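Local coordinates for Cgl0159-like domain-containing protein (Corynebacterium glutamicum, PDB 3FOK) that is of unknown function but adopts a TIM-barrel fold, with five copies of the chain in the assembly, at residues L162-N170 with I208-T219. Sequence-based numbering, arbitrary orientation.
Sequences LEATAHAVN and IAAGLGNDSSYT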
loop_
_atom_site.group_PDB
_atom_site.type_symbol
_atom_site.label_atom_id
_atom_site.label_comp_id
_atom_site.label_asym_id
_atom_site.label_seq_id
_atom_site.Cartn_x
_atom_site.Cartn_y
_atom_site.Cartn_z
ATOM N N LEU A 162 -10.575 -5.740 9.544
ATOM C CA LEU A 162 -10.825 -4.955 10.745
ATOM C C LEU A 162 -10.387 -3.517 10.485
ATOM O O LEU A 162 -11.105 -2.567 10.801
ATOM C CB LEU A 162 -10.047 -5.525 11.935
ATOM C CG LEU A 162 -10.477 -6.897 12.457
ATOM C CD1 LEU A 162 -9.495 -7.375 13.519
ATOM C CD2 LEU A 162 -11.884 -6.810 13.028
ATOM N N GLU A 163 -9.209 -3.363 9.888
ATOM C CA GLU A 163 -8.675 -2.038 9.597
ATOM C C GLU A 163 -9.513 -1.279 8.569
ATOM O O GLU A 163 -9.755 -0.084 8.723
ATOM C CB GLU A 163 -7.217 -2.145 9.129
ATOM C CG GLU A 163 -6.563 -0.813 8.810
ATOM C CD GLU A 163 -5.048 -0.901 8.721
ATOM O OE1 GLU A 163 -4.536 -1.947 8.269
ATOM O OE2 GLU A 163 -4.370 0.081 9.095
ATOM N N ALA A 164 -9.969 -1.970 7.530
ATOM C CA ALA A 164 -10.780 -1.329 6.501
ATOM C C ALA A 164 -12.126 -0.914 7.080
ATOM O O ALA A 164 -12.687 0.117 6.692
ATOM C CB ALA A 164 -10.987 -2.274 5.328
ATOM N N THR A 165 -12.648 -1.720 8.004
ATOM C CA THR A 165 -13.925 -1.409 8.633
ATOM C C THR A 165 -13.756 -0.164 9.494
ATOM O O THR A 165 -14.634 0.702 9.530
ATOM C CB THR A 165 -14.420 -2.574 9.519
ATOM O OG1 THR A 165 -14.712 -3.710 8.696
ATOM C CG2 THR A 165 -15.670 -2.170 10.285
ATOM N N ALA A 166 -12.618 -0.074 10.181
ATOM C CA ALA A 166 -12.336 1.080 11.029
ATOM C C ALA A 166 -12.315 2.336 10.164
ATOM O O ALA A 166 -12.849 3.379 10.549
ATOM C CB ALA A 166 -11.000 0.909 11.735
ATOM N N HIS A 167 -11.705 2.233 8.987
ATOM C CA HIS A 167 -11.634 3.369 8.080
ATOM C C HIS A 167 -13.030 3.755 7.598
ATOM O O HIS A 167 -13.349 4.939 7.486
ATOM C CB HIS A 167 -10.728 3.040 6.889
ATOM C CG HIS A 167 -9.275 2.925 7.249
ATOM N ND1 HIS A 167 -8.818 3.046 8.544
ATOM C CD2 HIS A 167 -8.179 2.701 6.485
ATOM C CE1 HIS A 167 -7.505 2.903 8.563
ATOM N NE2 HIS A 167 -7.092 2.692 7.326
ATOM N N ALA A 168 -13.870 2.759 7.326
ATOM C CA ALA A 168 -15.228 3.031 6.869
ATOM C C ALA A 168 -15.985 3.822 7.938
ATOM O O ALA A 168 -16.700 4.771 7.625
ATOM C CB ALA A 168 -15.956 1.731 6.570
ATOM N N VAL A 169 -15.822 3.431 9.199
ATOM C CA VAL A 169 -16.488 4.124 10.291
ATOM C C VAL A 169 -15.938 5.543 10.414
ATOM O O VAL A 169 -16.696 6.482 10.659
ATOM C CB VAL A 169 -16.304 3.374 11.632
ATOM C CG1 VAL A 169 -16.938 4.171 12.764
ATOM C CG2 VAL A 169 -16.946 1.997 11.545
ATOM N N ASN A 170 -14.624 5.699 10.244
ATOM C CA ASN A 170 -14.007 7.022 10.314
ATOM C C ASN A 170 -14.753 7.946 9.364
ATOM O O ASN A 170 -15.236 9.009 9.752
ATOM C CB ASN A 170 -12.542 6.977 9.873
ATOM C CG ASN A 170 -11.633 6.302 10.884
ATOM O OD1 ASN A 170 -10.431 6.150 10.643
ATOM N ND2 ASN A 170 -12.191 5.899 12.020
ATOM N N ILE A 208 -15.817 -6.170 19.985
ATOM C CA ILE A 208 -14.768 -5.872 19.023
ATOM C C ILE A 208 -15.237 -4.855 17.990
ATOM O O ILE A 208 -14.578 -3.841 17.766
ATOM C CB ILE A 208 -14.291 -7.160 18.303
ATOM C CG1 ILE A 208 -13.579 -8.078 19.303
ATOM C CG2 ILE A 208 -13.362 -6.801 17.146
ATOM C CD1 ILE A 208 -13.248 -9.443 18.761
ATOM N N ALA A 209 -16.380 -5.123 17.367
ATOM C CA ALA A 209 -16.916 -4.223 16.350
ATOM C C ALA A 209 -17.152 -2.813 16.892
ATOM O O ALA A 209 -16.814 -1.825 16.245
ATOM C CB ALA A 209 -18.216 -4.789 15.783
ATOM N N ALA A 210 -17.732 -2.725 18.083
ATOM C CA ALA A 210 -18.020 -1.438 18.702
ATOM C C ALA A 210 -16.775 -0.568 18.817
ATOM O O ALA A 210 -16.862 0.659 18.758
ATOM C CB ALA A 210 -18.632 -1.654 20.085
ATOM N N GLY A 211 -15.617 -1.203 18.982
ATOM C CA GLY A 211 -14.380 -0.454 19.122
ATOM C C GLY A 211 -13.714 -0.021 17.824
ATOM O O GLY A 211 -12.652 0.600 17.856
ATOM N N LEU A 212 -14.325 -0.344 16.687
ATOM C CA LEU A 212 -13.761 0.012 15.385
ATOM C C LEU A 212 -14.167 1.421 14.964
ATOM O O LEU A 212 -15.345 1.769 14.966
ATOM C CB LEU A 212 -14.215 -0.989 14.316
ATOM C CG LEU A 212 -13.819 -2.454 14.516
ATOM C CD1 LEU A 212 -14.435 -3.313 13.421
ATOM C CD2 LEU A 212 -12.301 -2.578 14.503
ATOM N N GLY A 213 -13.184 2.228 14.583
ATOM C CA GLY A 213 -13.465 3.592 14.172
ATOM C C GLY A 213 -12.883 4.579 15.166
ATOM O O GLY A 213 -12.592 4.213 16.301
ATOM N N ASN A 214 -12.714 5.830 14.748
ATOM C CA ASN A 214 -12.153 6.853 15.622
ATOM C C ASN A 214 -13.248 7.719 16.223
ATOM O O ASN A 214 -12.981 8.720 16.885
ATOM C CB ASN A 214 -11.167 7.730 14.842
ATOM C CG ASN A 214 -11.834 8.529 13.735
ATOM O OD1 ASN A 214 -11.180 9.304 13.038
ATOM N ND2 ASN A 214 -13.136 8.353 13.573
ATOM N N ASP A 215 -14.486 7.311 15.983
ATOM C CA ASP A 215 -15.664 8.008 16.475
ATOM C C ASP A 215 -16.797 6.998 16.322
ATOM O O ASP A 215 -17.196 6.679 15.206
ATOM C CB ASP A 215 -15.946 9.231 15.600
ATOM C CG ASP A 215 -17.173 10.012 16.047
ATOM O OD1 ASP A 215 -17.981 9.469 16.830
ATOM O OD2 ASP A 215 -17.330 11.172 15.606
ATOM N N SER A 216 -17.304 6.472 17.426
ATOM C CA SER A 216 -18.394 5.514 17.326
ATOM C C SER A 216 -19.694 6.096 17.845
ATOM O O SER A 216 -20.322 5.535 18.736
ATOM C CB SER A 216 -18.043 4.224 18.076
ATOM O OG SER A 216 -17.936 3.121 17.169
ATOM N N SER A 217 -20.085 7.233 17.280
ATOM C CA SER A 217 -21.313 7.900 17.681
ATOM C C SER A 217 -22.381 7.755 16.605
ATOM O O SER A 217 -23.510 8.199 16.779
ATOM C CB SER A 217 -21.053 9.385 17.955
ATOM O OG SER A 217 -20.677 10.077 16.774
ATOM N N TYR A 218 -22.016 7.132 15.494
ATOM C CA TYR A 218 -22.949 6.921 14.398
ATOM C C TYR A 218 -23.032 5.457 14.018
ATOM O O TYR A 218 -23.584 5.115 12.971
ATOM C CB TYR A 218 -22.532 7.720 13.161
ATOM C CG TYR A 218 -22.987 9.150 13.200
ATOM C CD1 TYR A 218 -22.262 10.111 13.898
ATOM C CD2 TYR A 218 -24.186 9.531 12.594
ATOM C CE1 TYR A 218 -22.720 11.423 14.001
ATOM C CE2 TYR A 218 -24.657 10.834 12.689
ATOM C CZ TYR A 218 -23.919 11.775 13.398
ATOM O OH TYR A 218 -24.393 13.058 13.520
ATOM N N THR A 219 -22.499 4.582 14.860
ATOM C CA THR A 219 -22.522 3.173 14.517
ATOM C C THR A 219 -23.635 2.371 15.179
ATOM O O THR A 219 -23.909 2.507 16.367
ATOM C CB THR A 219 -21.150 2.507 14.799
ATOM O OG1 THR A 219 -21.194 1.817 16.049
ATOM C CG2 THR A 219 -20.049 3.559 14.846
HETATM O O HOH W 1 -14.518 10.422 12.027
#
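Val169 of helix 158-174 pushes into the bend of the loop that follows helix 199-210. With CG1 anti to the backbone N (chi1 176°), that methyl meets Asp215 O at 3.5 Å and also touches Leu212 O, the CA of Gly213 and CG2 of Thr219. Gly213 lets the loop run close here: its CA lies 4.2 Å from the CA of Ala166, and, without a side chain, it leaves the room that Val169 CG1 occupies. One helical turn before Val169, CG2 of Thr165 meets CD1 of Leu212 at 3.6 Å, while CD2 of Leu212 touches Leu162 O. The Thr165 hydroxyl is hydrogen-bonded instead to Thr161 O and Tyr129 OH. Looser contact follows toward Ile208, whose CG2 is 4.4 Å from CD2 of Leu162. The other end is polar and partly exposed: the amides of Asn170 and Asn214 stack with planes 27° apart, and a water donates to Asn170 O and accepts from Asn214 ND2 at 2.9 Å. A second subunit covers much of this contact; its Arg140 forms a salt bridge with Asp215. Helix 158-174 is thus joined to the loop leading into strand 219-224 by methyl groups packed against one another and against backbone carbonyls, and by amides and water at the Asn170 end, within a subunit interface.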